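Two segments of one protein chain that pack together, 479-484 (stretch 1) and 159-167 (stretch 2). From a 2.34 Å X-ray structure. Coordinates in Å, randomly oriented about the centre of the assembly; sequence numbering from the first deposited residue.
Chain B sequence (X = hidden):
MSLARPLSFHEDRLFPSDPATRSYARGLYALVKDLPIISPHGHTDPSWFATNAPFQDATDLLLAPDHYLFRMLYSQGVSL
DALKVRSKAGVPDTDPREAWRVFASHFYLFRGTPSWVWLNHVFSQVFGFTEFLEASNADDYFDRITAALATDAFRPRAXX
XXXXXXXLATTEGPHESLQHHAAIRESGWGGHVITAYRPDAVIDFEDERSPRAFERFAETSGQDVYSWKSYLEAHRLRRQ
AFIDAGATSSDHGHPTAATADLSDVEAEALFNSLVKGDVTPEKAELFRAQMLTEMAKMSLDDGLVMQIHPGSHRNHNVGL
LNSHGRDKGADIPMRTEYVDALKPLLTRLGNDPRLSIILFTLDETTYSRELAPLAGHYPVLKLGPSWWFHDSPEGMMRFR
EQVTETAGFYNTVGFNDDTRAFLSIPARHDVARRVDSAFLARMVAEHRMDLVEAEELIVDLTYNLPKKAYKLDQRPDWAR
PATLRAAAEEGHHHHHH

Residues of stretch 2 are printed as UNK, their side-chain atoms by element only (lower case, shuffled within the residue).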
# COMPACT_ATOMS: atom_id res chain seq x y z
N ALA B 479 -44.10 -4.83 0.58
CA ALA B 479 -43.36 -4.16 1.64
C ALA B 479 -44.02 -2.83 2.02
O ALA B 479 -45.00 -2.41 1.40
CB ALA B 479 -41.92 -3.93 1.19
N ARG B 480 -43.47 -2.17 3.04
CA ARG B 480 -43.90 -0.82 3.42
C ARG B 480 -43.50 0.19 2.34
O ARG B 480 -42.58 -0.07 1.56
CB ARG B 480 -43.23 -0.40 4.73
CG ARG B 480 -43.82 -1.01 5.96
CD ARG B 480 -42.85 -0.84 7.10
NE ARG B 480 -43.06 -1.87 8.11
CZ ARG B 480 -42.10 -2.39 8.87
NH1 ARG B 480 -40.84 -1.99 8.74
NH2 ARG B 480 -42.41 -3.32 9.75
N PRO B 481 -44.20 1.34 2.28
CA PRO B 481 -43.60 2.46 1.56
C PRO B 481 -42.39 3.03 2.32
O PRO B 481 -42.26 2.84 3.54
CB PRO B 481 -44.75 3.48 1.49
CG PRO B 481 -45.64 3.14 2.62
CD PRO B 481 -45.55 1.65 2.79
N ALA B 482 -41.52 3.72 1.59
CA ALA B 482 -40.29 4.27 2.16
C ALA B 482 -40.50 5.70 2.67
O ALA B 482 -40.76 6.61 1.88
CB ALA B 482 -39.18 4.22 1.14
N THR B 483 -40.40 5.88 3.99
CA THR B 483 -40.46 7.20 4.61
C THR B 483 -39.23 7.45 5.48
O THR B 483 -38.63 6.50 6.01
CB THR B 483 -41.73 7.41 5.48
OG1 THR B 483 -41.80 6.40 6.49
CG2 THR B 483 -43.01 7.39 4.63
N LEU B 484 -38.87 8.72 5.65
CA LEU B 484 -37.70 9.10 6.45
C LEU B 484 -38.07 9.22 7.93
O LEU B 484 -37.73 8.34 8.73
CB LEU B 484 -37.11 10.42 5.93
CG LEU B 484 -36.83 10.57 4.43
CD1 LEU B 484 -36.57 12.03 4.07
CD2 LEU B 484 -35.67 9.68 3.98
N UNK B 159 -37.14 -5.70 16.25
CA UNK B 159 -35.81 -5.10 16.17
C UNK B 159 -35.55 -4.48 14.81
O UNK B 159 -34.92 -3.42 14.72
c UNK B 159 -33.68 -7.81 18.03
c UNK B 159 -33.71 -5.39 18.64
c UNK B 159 -34.47 -6.50 17.94
c UNK B 159 -34.74 -6.15 16.48
N UNK B 160 -36.02 -5.14 13.75
CA UNK B 160 -35.95 -4.64 12.38
C UNK B 160 -36.60 -3.27 12.25
O UNK B 160 -36.08 -2.39 11.56
c UNK B 160 -37.10 -4.31 7.90
c UNK B 160 -36.44 -5.39 9.97
c UNK B 160 -36.64 -5.64 11.45
c UNK B 160 -35.44 -6.07 9.27
c UNK B 160 -37.27 -4.52 9.26
c UNK B 160 -35.27 -5.86 7.91
c UNK B 160 -36.09 -4.99 7.22
N UNK B 161 -37.73 -3.09 12.93
CA UNK B 161 -38.46 -1.82 12.90
C UNK B 161 -37.80 -0.74 13.76
O UNK B 161 -37.73 0.42 13.36
c UNK B 161 -40.61 -3.07 12.45
o UNK B 161 -41.58 -3.70 12.93
c UNK B 161 -39.91 -2.04 13.32
o UNK B 161 -40.19 -3.25 11.29
N UNK B 162 -37.32 -1.14 14.94
CA UNK B 162 -36.62 -0.24 15.85
C UNK B 162 -35.31 0.27 15.25
O UNK B 162 -34.92 1.42 15.50
c UNK B 162 -34.35 -1.80 21.05
n UNK B 162 -34.66 -2.88 21.75
c UNK B 162 -34.83 -0.34 19.12
c UNK B 162 -36.33 -0.93 17.18
c UNK B 162 -36.06 0.05 18.32
n UNK B 162 -33.32 -1.04 21.41
n UNK B 162 -35.08 -1.49 19.98
N UNK B 163 -34.64 -0.58 14.47
CA UNK B 163 -33.36 -0.23 13.85
C UNK B 163 -33.53 0.69 12.63
O UNK B 163 -32.55 1.28 12.15
c UNK B 163 -31.58 -3.57 14.44
c UNK B 163 -32.58 -1.48 13.45
c UNK B 163 -31.31 -2.40 16.94
c UNK B 163 -32.00 -2.26 14.62
c UNK B 163 -31.03 -4.30 15.49
c UNK B 163 -30.90 -3.71 16.75
c UNK B 163 -31.85 -1.67 15.88
N UNK B 164 -34.77 0.80 12.16
CA UNK B 164 -35.14 1.63 11.01
C UNK B 164 -34.49 1.11 9.74
O UNK B 164 -33.92 1.86 8.95
c UNK B 164 -35.63 4.05 10.34
n UNK B 164 -36.73 3.55 9.77
o UNK B 164 -35.25 5.21 10.13
c UNK B 164 -34.85 3.13 11.26
N UNK B 165 -34.56 -0.20 9.55
CA UNK B 165 -34.03 -0.82 8.35
C UNK B 165 -35.07 -0.69 7.26
O UNK B 165 -36.22 -1.10 7.42
c UNK B 165 -32.38 -3.70 10.35
c UNK B 165 -33.61 -2.28 8.58
c UNK B 165 -33.06 -2.90 7.28
c UNK B 165 -32.56 -2.34 9.70
N UNK B 166 -34.67 -0.07 6.16
CA UNK B 166 -35.53 0.08 5.01
C UNK B 166 -35.47 -1.17 4.13
O UNK B 166 -36.51 -1.73 3.79
c UNK B 166 -36.05 1.60 3.05
o UNK B 166 -36.45 3.88 3.58
o UNK B 166 -35.85 3.37 1.53
c UNK B 166 -36.12 3.06 2.70
c UNK B 166 -35.13 1.32 4.21
N UNK B 167 -34.26 -1.59 3.79
CA UNK B 167 -34.01 -2.76 2.96
C UNK B 167 -32.93 -3.62 3.61
O UNK B 167 -31.90 -3.10 4.05
c UNK B 167 -33.21 -3.55 0.67
o UNK B 167 -34.55 -1.55 0.92
c UNK B 167 -33.53 -2.34 1.55
O HOH W 1 -39.49 -0.54 6.70

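Position 159 carries four side-chain carbons, forked at the second. It is out of reach of stretch 1, so the fork alone identifies it: L159, in a helix that begins earlier in the chain.

Position 160 has one carbon followed by a six-carbon ring with no heteroatom, which makes it F160. Its CA-to-CB bond points toward stretch 1, and its CD2 lies 4.4 Å from NH1 of R480. That nitrogen sits near the ring plane, at the edge.

Position 161 has two carbons, the second carrying two oxygens, one of them 2.7 Å from NH2 of R480. A carboxylate on so short a stem is D161. CA-to-CB points sideways, but the end of the side chain comes nearer.

At position 162, three carbons lead to a nitrogen and then to a carbon bearing two more nitrogens. This guanidinium belongs to R162, which is out of reach of stretch 1.

Position 163 repeats the pattern of one carbon plus a six-carbon ring, hence F163, again out of reach. Its N donates to O of L159 at 2.9 Å, a helical i to i-4 bond.

Position 164 shows two carbons, the second carrying two atoms, one oxygen and one nitrogen: an amide, N164. Its phi/psi of 64/46 leaves the helix in a Schellman motif. N of N164 bonds to O of D161 at 3.2 Å, and N of position 165 bonds weakly to O of F160 at 3.3 Å. OD1 of N164 comes within 4.2 Å of O of L484.

Position 165 has four carbons, forked at the first with one arm two carbons long: I165. CA-to-CB points away from stretch 1.

Position 166 has three carbons, the third carrying two oxygens, and is therefore E166. Chi1 of -176° and chi2 of 152° (both t) extend the chain, bringing OE1 to 3.5 Å from CB of A482. Both carboxylate oxygens find hydrogen bonds elsewhere in the structure.

Position 167 has one carbon carrying an oxygen and a carbon: T167, without contact.

The polar anchor is R480. Its NH1 and NH2 donate to the same oxygen, OD2 of D161, at 2.9 and 2.7 Å (angles 132° and 141°); the acceptor lies near the guanidinium plane, where the N-H bonds point, and opposite charges make the pair a salt bridge. Water 1 accepts from NH1 of R480 at 2.8 Å and donates a weak bond to O of I165 at 3.4 Å. A482 adds packing against E166, completing a modest interface of 242 Å².

Stretch 2 159-167: LFDRFNIET
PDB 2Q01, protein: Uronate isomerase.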